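Side-chain contacts in polymerase subunit PA (Dhori virus, PDB 4CGS), which probably binds RNA as part of the viral polymerase, this chain being the N-terminal domain, the counterpart of the cap-snatching domains of other orthomyxoviruses: residues V70-Q73 against E74-Q78; I153-E156 against S157-S160; N161-E164 against R165-L169. All blocks are in the same frame, centred on the assembly; numbering follows the deposited sequence.

How the contacts relate
Contacts 2 and 3 join end to end in the chain, their centres about 10 Å apart. Contact 1 lies on the opposite side of the chain's centre, its centre about 37 Å from that of contact 2 and about 36 Å from that of contact 3. Contact 1 is two turns of helix 68-78; contact 2 is the C-terminal end of helix 140-157 and the turn after it; contact 3 is helix 162-166 with the residues just before and after it, packing back on Tyr154 and Ser157. All are partly buried, through Ala71 and Met75, Ile153 and Ser157, and Leu163 and Met166. Contact 1 places unlike charges near each other, contact 2 a methyl over a ring, contact 3 two carboxylates sharing a water.

Contact 1. Residues V70-Q73 against E74-Q78; sequences VADQ and EMKRQ
Asp72 and Lys76 meet one turn apart on helix 68-78 through the carboxylate and the lysine chain. With CG anti to the backbone N (chi1 -155°), the carboxylate of Asp72 lies beside the lysine chain, and OD2 approaches Lys76 CE to 3.4 Å. The ammonium then turns off: Asp72 OD2 and Lys76 NZ stay 4.6 Å apart, probably near enough for some attraction, though not in contact. The apolar part is the pair Ala71 and Met75. A bend at the last torsion (chi3 -71°) folds the methionine methyl back over the preceding turn, so that Met75 CE sits 4.2 Å from Ala71 CB and 3.5 Å from Ala71 O; the Met75 side chain also touches Phe82 and Val87. Asp72 OD1 reaches the same methyl at 4.0 Å, its side chain crossing that of Met75 at about a right angle. Beneath the side chains run ordinary helical bonds, the shortest from Met75 N to Ala71 O at 2.8 Å, with Lys76 N to Asp72 O at 2.9 Å. The helix is thus two-sided: a methionine covers the inner face, while on the outer one an aspartate and a lysine probably attract each other electrostatically at a distance.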
ATOM      1  N   VAL A  70      14.653   3.600 -11.060  1.00 11.71           N
ATOM      2  CA  VAL A  70      15.003   4.332  -9.869  1.00 11.94           C
ATOM      3  C   VAL A  70      15.001   3.403  -8.661  1.00 10.00           C
ATOM      4  O   VAL A  70      15.913   3.361  -7.887  1.00 10.28           O
ATOM      5  CB  VAL A  70      14.100   5.570  -9.673  1.00 12.43           C
ATOM      6  CG1 VAL A  70      14.372   6.216  -8.330  1.00 19.13           C
ATOM      7  CG2 VAL A  70      14.421   6.593 -10.831  1.00 12.35           C
ATOM      8  N   ALA A  71      13.959   2.602  -8.553  1.00 11.02           N
ATOM      9  CA  ALA A  71      13.886   1.620  -7.459  1.00  9.90           C
ATOM     10  C   ALA A  71      15.098   0.670  -7.530  1.00  9.43           C
ATOM     11  O   ALA A  71      15.685   0.305  -6.542  1.00 10.43           O
ATOM     12  CB  ALA A  71      12.637   0.782  -7.568  1.00 10.52           C
ATOM     13  N   ASP A  72      15.430   0.278  -8.746  1.00 10.25           N
ATOM     14  CA  ASP A  72      16.689  -0.542  -8.905  1.00 11.16           C
ATOM     15  C   ASP A  72      17.928   0.158  -8.446  1.00 10.42           C
ATOM     16  O   ASP A  72      18.723  -0.485  -7.779  1.00 12.14           O
ATOM     17  CB  ASP A  72      16.832  -1.017 -10.363  1.00 11.93           C
ATOM     18  CG  ASP A  72      17.657  -2.255 -10.490  1.00 16.20           C
ATOM     19  OD1 ASP A  72      17.642  -3.101  -9.581  1.00 19.89           O
ATOM     20  OD2 ASP A  72      18.375  -2.335 -11.499  1.00 26.66           O
ATOM     21  N   GLN A  73      18.072   1.468  -8.735  1.00 11.57           N
ATOM     22  CA  GLN A  73      19.180   2.254  -8.182  1.00 13.06           C
ATOM     23  C   GLN A  73      19.201   2.159  -6.626  1.00 12.07           C
ATOM     24  O   GLN A  73      20.262   1.942  -6.000  1.00 14.88           O
ATOM     25  CB  GLN A  73      19.034   3.717  -8.603  1.00 15.56           C
ATOM     26  CG  GLN A  73      19.312   4.019 -10.083  1.00 15.30           C
ATOM     27  CD  GLN A  73      18.931   5.450 -10.494  1.00 17.88           C
ATOM     28  OE1 GLN A  73      18.456   6.264  -9.652  1.00 23.37           O
ATOM     29  NE2 GLN A  73      19.050   5.727 -11.790  1.00 19.56           N
ATOM     30  N   GLU A  74      18.036   2.378  -6.018  0.60 11.72           N
ATOM     31  CA  GLU A  74      17.833   2.339  -4.567  0.60 12.10           C
ATOM     32  C   GLU A  74      18.247   0.959  -4.032  0.60 11.77           C
ATOM     33  O   GLU A  74      19.004   0.863  -3.035  0.60 12.74           O
ATOM     34  CB  GLU A  74      16.352   2.657  -4.217  0.60 13.32           C
ATOM     35  CG  GLU A  74      15.904   4.096  -4.528  0.60 10.87           C
ATOM     36  CD  GLU A  74      16.481   5.236  -3.654  0.60 15.08           C
ATOM     37  OE1 GLU A  74      17.414   5.020  -2.842  0.60 19.00           O
ATOM     38  OE2 GLU A  74      15.971   6.395  -3.799  0.60 16.53           O
ATOM     39  N   MET A  75      17.741  -0.106  -4.674  1.00 10.72           N
ATOM     40  CA  MET A  75      18.013  -1.512  -4.212  1.00  9.79           C
ATOM     41  C   MET A  75      19.509  -1.840  -4.292  1.00  9.36           C
ATOM     42  O   MET A  75      20.094  -2.333  -3.398  1.00  9.64           O
ATOM     43  CB  MET A  75      17.192  -2.510  -5.052  1.00  8.71           C
ATOM     44  CG  MET A  75      15.737  -2.472  -4.564  1.00  8.43           C
ATOM     45  SD  MET A  75      14.667  -3.656  -5.403  1.00 10.70           S
ATOM     46  CE  MET A  75      14.498  -2.994  -7.068  1.00 13.99           C
ATOM     47  N   LYS A  76      20.145  -1.459  -5.402  1.00 10.74           N
ATOM     48  CA  LYS A  76      21.585  -1.665  -5.596  1.00 12.39           C
ATOM     49  C   LYS A  76      22.384  -0.871  -4.550  1.00 12.27           C
ATOM     50  O   LYS A  76      23.331  -1.428  -3.958  1.00 13.08           O
ATOM     51  CB  LYS A  76      22.024  -1.314  -7.002  1.00 13.56           C
ATOM     52  CG  LYS A  76      21.594  -2.343  -8.022  1.00 17.03           C
ATOM     53  CD  LYS A  76      22.061  -1.971  -9.435  1.00 21.03           C
ATOM     54  CE  LYS A  76      21.593  -2.991 -10.469  1.00 24.10           C
ATOM     55  NZ  LYS A  76      22.618  -4.011 -10.859  1.00 33.99           N
ATOM     56  N   ARG A  77      21.990   0.388  -4.319  1.00 12.12           N
ATOM     57  CA  ARG A  77      22.694   1.257  -3.345  1.00 14.55           C
ATOM     58  C   ARG A  77      22.580   0.665  -1.894  1.00 14.11           C
ATOM     59  O   ARG A  77      23.531   0.713  -1.099  1.00 16.99           O
ATOM     60  CB  ARG A  77      22.124   2.665  -3.347  1.00 17.83           C
ATOM     61  CG  ARG A  77      23.008   3.638  -2.550  1.00 26.25           C
ATOM     62  CD  ARG A  77      22.705   5.118  -2.824  1.00 31.68           C
ATOM     63  NE  ARG A  77      23.273   5.969  -1.761  1.00 37.72           N
ATOM     64  CZ  ARG A  77      24.474   6.573  -1.747  1.00 43.46           C
ATOM     65  NH1 ARG A  77      25.340   6.494  -2.764  1.00 35.86           N
ATOM     66  NH2 ARG A  77      24.803   7.295  -0.685  1.00 34.56           N
ATOM     67  N   GLN A  78      21.442   0.082  -1.544  1.00 13.00           N
ATOM     68  CA  GLN A  78      21.231  -0.514  -0.229  1.00 12.39           C
ATOM     69  C   GLN A  78      21.654  -1.966  -0.133  1.00 11.93           C
ATOM     70  O   GLN A  78      21.558  -2.584   0.910  1.00 13.93           O
ATOM     71  CB  GLN A  78      19.774  -0.452   0.228  1.00 13.39           C
ATOM     72  CG  GLN A  78      19.320   1.004   0.383  1.00 16.55           C
ATOM     73  CD  GLN A  78      19.971   1.699   1.528  1.00 15.45           C
ATOM     74  OE1 GLN A  78      20.386   1.045   2.495  1.00 16.65           O
ATOM     75  NE2 GLN A  78      20.021   3.008   1.490  1.00 24.02           N
TER

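Contact 2. Residues I153-E156 against S157-S160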
ATOM      1  N   ILE A 153     -11.651   5.332   5.256  1.00  7.55           N
ATOM      2  CA  ILE A 153     -12.116   5.207   3.884  1.00  7.36           C
ATOM      3  C   ILE A 153     -13.182   4.139   3.691  1.00  7.00           C
ATOM      4  O   ILE A 153     -14.151   4.322   2.944  1.00  8.37           O
ATOM      5  CB  ILE A 153     -10.980   5.036   2.883  1.00  8.65           C
ATOM      6  CG1 ILE A 153     -11.502   5.225   1.437  1.00 10.56           C
ATOM      7  CG2 ILE A 153     -10.103   3.804   3.058  1.00  9.10           C
ATOM      8  CD1 ILE A 153     -10.480   5.655   0.417  1.00 13.49           C
ATOM      9  N   TYR A 154     -13.137   3.055   4.451  1.00  7.73           N
ATOM     10  CA  TYR A 154     -14.177   2.029   4.450  1.00  7.75           C
ATOM     11  C   TYR A 154     -15.510   2.656   4.864  1.00  6.64           C
ATOM     12  O   TYR A 154     -16.526   2.480   4.189  1.00  6.78           O
ATOM     13  CB  TYR A 154     -13.803   0.945   5.421  1.00  8.59           C
ATOM     14  CG  TYR A 154     -14.804  -0.157   5.570  1.00  9.22           C
ATOM     15  CD1 TYR A 154     -15.051  -1.061   4.623  1.00 12.10           C
ATOM     16  CD2 TYR A 154     -15.445  -0.339   6.802  1.00 10.00           C
ATOM     17  CE1 TYR A 154     -15.926  -2.139   4.823  1.00 13.97           C
ATOM     18  CE2 TYR A 154     -16.365  -1.346   6.968  1.00 11.09           C
ATOM     19  CZ  TYR A 154     -16.603  -2.262   5.968  1.00 13.26           C
ATOM     20  OH  TYR A 154     -17.488  -3.300   6.181  1.00 19.17           O
ATOM     21  N   ASN A 155     -15.516   3.350   5.987  1.00  6.59           N
ATOM     22  CA  ASN A 155     -16.752   3.998   6.449  1.00  6.76           C
ATOM     23  C   ASN A 155     -17.274   5.069   5.494  1.00  7.85           C
ATOM     24  O   ASN A 155     -18.484   5.235   5.363  1.00  8.34           O
ATOM     25  CB  ASN A 155     -16.607   4.455   7.877  1.00  6.49           C
ATOM     26  CG  ASN A 155     -16.731   3.301   8.812  1.00  8.07           C
ATOM     27  OD1 ASN A 155     -17.686   2.515   8.687  1.00  8.46           O
ATOM     28  ND2 ASN A 155     -15.762   3.206   9.767  1.00 14.41           N
ATOM     29  N   GLU A 156     -16.400   5.779   4.820  1.00  7.80           N
ATOM     30  CA  GLU A 156     -16.828   6.737   3.765  1.00  7.72           C
ATOM     31  C   GLU A 156     -17.461   5.972   2.603  1.00  8.58           C
ATOM     32  O   GLU A 156     -18.502   6.369   2.077  1.00  9.41           O
ATOM     33  CB  GLU A 156     -15.640   7.566   3.243  1.00  7.50           C
ATOM     34  CG  GLU A 156     -16.122   8.496   2.127  1.00  9.45           C
ATOM     35  CD  GLU A 156     -15.024   9.275   1.450  1.00 10.21           C
ATOM     36  OE1 GLU A 156     -13.829   9.174   1.845  1.00 10.33           O
ATOM     37  OE2 GLU A 156     -15.393  10.020   0.506  1.00 11.52           O
ATOM     38  N   SER A 157     -16.855   4.876   2.183  0.60  8.28           N
ATOM     39  CA  SER A 157     -17.306   4.123   1.046  0.60  9.50           C
ATOM     40  C   SER A 157     -18.687   3.501   1.288  0.60  9.14           C
ATOM     41  O   SER A 157     -19.429   3.343   0.311  0.60 11.24           O
ATOM     42  CB  SER A 157     -16.220   3.108   0.732  0.60 10.71           C
ATOM     43  OG  SER A 157     -14.948   3.745   0.419  0.60 12.11           O
ATOM     44  N   LEU A 158     -19.048   3.224   2.532  1.00  9.82           N
ATOM     45  CA  LEU A 158     -20.364   2.618   2.847  1.00 11.53           C
ATOM     46  C   LEU A 158     -21.463   3.638   2.648  1.00 11.50           C
ATOM     47  O   LEU A 158     -22.638   3.269   2.542  1.00 13.31           O
ATOM     48  CB  LEU A 158     -20.401   2.164   4.307  1.00  9.49           C
ATOM     49  CG  LEU A 158     -19.674   0.842   4.630  1.00 10.10           C
ATOM     50  CD1 LEU A 158     -19.430   0.708   6.116  1.00 10.71           C
ATOM     51  CD2 LEU A 158     -20.513  -0.283   4.091  1.00 12.91           C
ATOM     52  N   GLU A 159     -21.125   4.930   2.607  1.00 10.74           N
ATOM     53  CA  GLU A 159     -22.167   5.997   2.404  1.00 11.80           C
ATOM     54  C   GLU A 159     -22.643   6.141   0.980  1.00 12.56           C
ATOM     55  O   GLU A 159     -23.649   6.839   0.754  1.00 16.89           O
ATOM     56  CB  GLU A 159     -21.572   7.302   2.844  1.00 11.53           C
ATOM     57  CG  GLU A 159     -21.319   7.358   4.362  1.00 12.97           C
ATOM     58  CD  GLU A 159     -22.636   7.216   5.144  1.00 13.77           C
ATOM     59  OE1 GLU A 159     -23.669   7.819   4.843  1.00 20.97           O
ATOM     60  OE2 GLU A 159     -22.674   6.513   6.136  1.00 16.28           O
ATOM     61  N   SER A 160     -22.063   5.405   0.050  1.00 12.35           N
ATOM     62  CA  SER A 160     -22.529   5.354  -1.337  1.00 13.12           C
ATOM     63  C   SER A 160     -22.450   3.925  -1.896  1.00 11.33           C
ATOM     64  O   SER A 160     -22.365   2.993  -1.109  1.00 13.62           O
ATOM     65  CB  SER A 160     -21.702   6.319  -2.178  1.00 15.38           C
ATOM     66  OG  SER A 160     -20.415   5.806  -2.386  1.00 13.82           O
TER
HETATM   67  O   HOH W   1     -18.810   7.129  -0.570  1.00 15.24           O
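The Tyr154 ring carries the Leu158 methyl CD1 over one face, a CH-pi contact 4.2 Å from the ring centroid and 27° off its normal, at the C-terminal end of helix 140-157, where the chain passes into a type I beta turn from Ser157 to Ser160. Leu163 and Ser127 also touch the tyrosine. The amide of Asn155 meets the same methyl: its OD1 is 3.6 Å from Leu158 CD1, the two side chains running alongside each other in one direction. CG of Tyr154 is anti to the backbone N (chi1 178°), placing the ring where Leu158 can cover it. Ser157 N bonds Ile153 O at 2.9 Å. Ser157 is modelled in two conformers; in one, OG adds a less certain bond to Ile153 O at 2.7 Å, from the opposite face of the carbonyl plane. Past this point the helical pattern tightens to a three-residue step, Glu159 N bonding Glu156 O at 3.0 Å from well above the carbonyl plane. The Glu156 carboxylate bonds Ser10 OG and Lys9 N. Ser160 OG hydrogen-bonds Leu162 N at the start of the next helix. Water 1 donates to Glu156 O at 2.8 Å and hydrogen-bonds Ser160 OG, also at 2.8 Å.

Contact 3. Residues N161-E164 against R165-L169; sequences NLLE and RMQEL
Glu164 and Glu168 grip a single water between them: water 2 donates to Glu168 OE2 at 2.7 Å and to Glu164 OE2 at 3.2 Å. The carboxylate planes are inclined by 39° to each other, and Glu164 OE2 and Glu168 OE2 come to 3.9 Å, probably unfavourable if both are charged, which the water may soften. Both chains are extended beyond CG, and their different first torsions (chi1 -173° for Glu164, -63° for Glu168) let the ends converge across one turn. Beside them, Arg165 lays its aliphatic part along the backbone, CG 3.2 Å from Asn161 O, before its guanidinium leaves the helix for a salt bridge from NE to Glu33 of helix 31-44. The apolar side is built by Leu162 and Met166, which also touch Ile36 and Ser157. The Met166 side chain is modelled in two conformers; in one, the bent chain brings CE to 3.7 Å from Leu162 CG, so this approach is not certain. On another side, Leu163 lies by the amide of Gln167, with CD1 4.1 Å from NE2. The bond Met166 N to Leu162 O is short at 2.8 Å, but Glu168 N bonds Glu164 O weakly and Arg165 O more closely, at 3.0 Å, a three-residue step, as the helix gives way to a type I turn from Met166 to Leu169. This is a short amphipathic helix, its apolar face packed on helices 31-44 and 140-157.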
ATOM      1  N   ASN A 161     -22.439   3.733  -3.232  1.00 14.25           N
ATOM      2  CA  ASN A 161     -22.233   2.411  -3.781  1.00 15.83           C
ATOM      3  C   ASN A 161     -20.770   2.092  -3.966  1.00 14.39           C
ATOM      4  O   ASN A 161     -20.463   1.013  -4.454  1.00 14.97           O
ATOM      5  CB  ASN A 161     -23.014   2.215  -5.080  1.00 16.39           C
ATOM      6  CG  ASN A 161     -24.481   2.349  -4.887  1.00 17.96           C
ATOM      7  OD1 ASN A 161     -25.151   3.108  -5.627  1.00 23.58           O
ATOM      8  ND2 ASN A 161     -25.012   1.594  -3.909  1.00 20.54           N
ATOM      9  N   LEU A 162     -19.881   2.994  -3.490  1.00 12.74           N
ATOM     10  CA  LEU A 162     -18.465   2.807  -3.645  1.00 11.89           C
ATOM     11  C   LEU A 162     -17.931   1.493  -3.048  1.00 11.62           C
ATOM     12  O   LEU A 162     -17.165   0.803  -3.727  1.00 11.57           O
ATOM     13  CB  LEU A 162     -17.747   3.992  -3.050  1.00 15.56           C
ATOM     14  CG  LEU A 162     -16.231   3.970  -3.190  1.00 15.07           C
ATOM     15  CD1 LEU A 162     -15.855   3.906  -4.652  1.00 15.86           C
ATOM     16  CD2 LEU A 162     -15.664   5.189  -2.477  1.00 13.52           C
ATOM     17  N   LEU A 163     -18.263   1.167  -1.800  1.00 10.64           N
ATOM     18  CA  LEU A 163     -17.723  -0.104  -1.248  1.00  9.93           C
ATOM     19  C   LEU A 163     -18.128  -1.317  -2.063  1.00 11.39           C
ATOM     20  O   LEU A 163     -17.290  -2.147  -2.419  1.00 12.28           O
ATOM     21  CB  LEU A 163     -18.110  -0.355   0.218  1.00 13.18           C
ATOM     22  CG  LEU A 163     -17.527  -1.610   0.923  1.00 14.90           C
ATOM     23  CD1 LEU A 163     -16.031  -1.592   0.787  1.00 15.41           C
ATOM     24  CD2 LEU A 163     -17.925  -1.794   2.377  1.00 16.91           C
ATOM     25  N   GLU A 164     -19.406  -1.386  -2.414  1.00 13.14           N
ATOM     26  CA  GLU A 164     -19.930  -2.459  -3.235  1.00 14.60           C
ATOM     27  C   GLU A 164     -19.208  -2.507  -4.597  1.00 13.15           C
ATOM     28  O   GLU A 164     -18.772  -3.576  -5.026  1.00 14.52           O
ATOM     29  CB  GLU A 164     -21.430  -2.340  -3.445  1.00 16.26           C
ATOM     30  CG  GLU A 164     -22.035  -3.553  -4.168  1.00 19.57           C
ATOM     31  CD  GLU A 164     -23.422  -3.324  -4.792  1.00 22.07           C
ATOM     32  OE1 GLU A 164     -23.931  -2.207  -4.909  1.00 27.43           O
ATOM     33  OE2 GLU A 164     -23.993  -4.338  -5.227  1.00 41.90           O
ATOM     34  N   ARG A 165     -19.017  -1.343  -5.216  1.00 11.88           N
ATOM     35  CA  ARG A 165     -18.301  -1.242  -6.478  1.00 12.50           C
ATOM     36  C   ARG A 165     -16.859  -1.744  -6.348  1.00 10.29           C
ATOM     37  O   ARG A 165     -16.360  -2.460  -7.238  1.00 12.15           O
ATOM     38  CB  ARG A 165     -18.356   0.188  -7.017  1.00 12.31           C
ATOM     39  CG  ARG A 165     -19.756   0.505  -7.557  1.00 12.31           C
ATOM     40  CD  ARG A 165     -19.871   1.892  -8.097  1.00 13.50           C
ATOM     41  NE  ARG A 165     -18.918   2.123  -9.134  1.00 14.14           N
ATOM     42  CZ  ARG A 165     -18.773   3.279  -9.760  1.00 13.28           C
ATOM     43  NH1 ARG A 165     -19.617   4.278  -9.502  1.00 17.70           N
ATOM     44  NH2 ARG A 165     -17.799   3.431 -10.678  1.00 12.94           N
ATOM     45  N   MET A 166     -16.145  -1.332  -5.289  0.50  9.80           N
ATOM     46  CA  MET A 166     -14.784  -1.815  -5.096  0.50 11.10           C
ATOM     47  C   MET A 166     -14.708  -3.328  -4.866  0.50 10.21           C
ATOM     48  O   MET A 166     -13.757  -3.988  -5.263  0.50 11.94           O
ATOM     49  CB  MET A 166     -14.079  -1.102  -3.942  0.50  9.42           C
ATOM     50  CG  MET A 166     -13.614   0.309  -4.317  0.50  9.03           C
ATOM     51  SD  MET A 166     -12.638   1.085  -3.013  0.50  8.60           S
ATOM     52  CE  MET A 166     -13.884   1.446  -1.794  0.50 10.39           C
ATOM     53  N   GLN A 167     -15.721  -3.884  -4.213  1.00 11.58           N
ATOM     54  CA  GLN A 167     -15.825  -5.327  -4.052  1.00 11.39           C
ATOM     55  C   GLN A 167     -16.080  -6.054  -5.367  1.00 14.50           C
ATOM     56  O   GLN A 167     -16.000  -7.262  -5.419  1.00 21.60           O
ATOM     57  CB  GLN A 167     -16.837  -5.660  -2.945  1.00 15.45           C
ATOM     58  CG  GLN A 167     -16.271  -5.234  -1.591  1.00 17.04           C
ATOM     59  CD  GLN A 167     -17.080  -5.475  -0.334  1.00 24.26           C
ATOM     60  OE1 GLN A 167     -18.351  -5.501  -0.333  1.00 21.44           O
ATOM     61  NE2 GLN A 167     -16.325  -5.633   0.794  1.00 19.79           N
ATOM     62  N   GLU A 168     -16.492  -5.302  -6.384  1.00 13.78           N
ATOM     63  CA  GLU A 168     -16.659  -5.799  -7.734  1.00 13.40           C
ATOM     64  C   GLU A 168     -15.392  -5.737  -8.579  1.00 14.36           C
ATOM     65  O   GLU A 168     -15.430  -6.061  -9.771  1.00 21.76           O
ATOM     66  CB  GLU A 168     -17.853  -5.123  -8.460  1.00 15.34           C
ATOM     67  CG  GLU A 168     -19.175  -5.386  -7.811  1.00 16.99           C
ATOM     68  CD  GLU A 168     -20.327  -4.544  -8.362  1.00 18.10           C
ATOM     69  OE1 GLU A 168     -20.103  -3.431  -8.858  1.00 18.47           O
ATOM     70  OE2 GLU A 168     -21.496  -4.946  -8.212  1.00 24.79           O
ATOM     71  N   LEU A 169     -14.256  -5.287  -8.025  1.00 15.22           N
ATOM     72  CA  LEU A 169     -12.937  -5.466  -8.681  1.00 16.46           C
ATOM     73  C   LEU A 169     -12.649  -6.938  -8.999  1.00 20.69           C
ATOM     74  O   LEU A 169     -12.606  -7.775  -8.120  1.00 29.58           O
ATOM     75  CB  LEU A 169     -11.819  -4.822  -7.851  1.00 14.29           C
ATOM     76  CG  LEU A 169     -11.746  -3.316  -8.070  1.00 13.11           C
ATOM     77  CD1 LEU A 169     -10.986  -2.583  -7.013  1.00 13.65           C
ATOM     78  CD2 LEU A 169     -11.143  -3.074  -9.483  1.00 13.49           C
TER
HETATM   79  O   HOH W   2     -21.910  -6.609  -6.097  1.00 30.88           O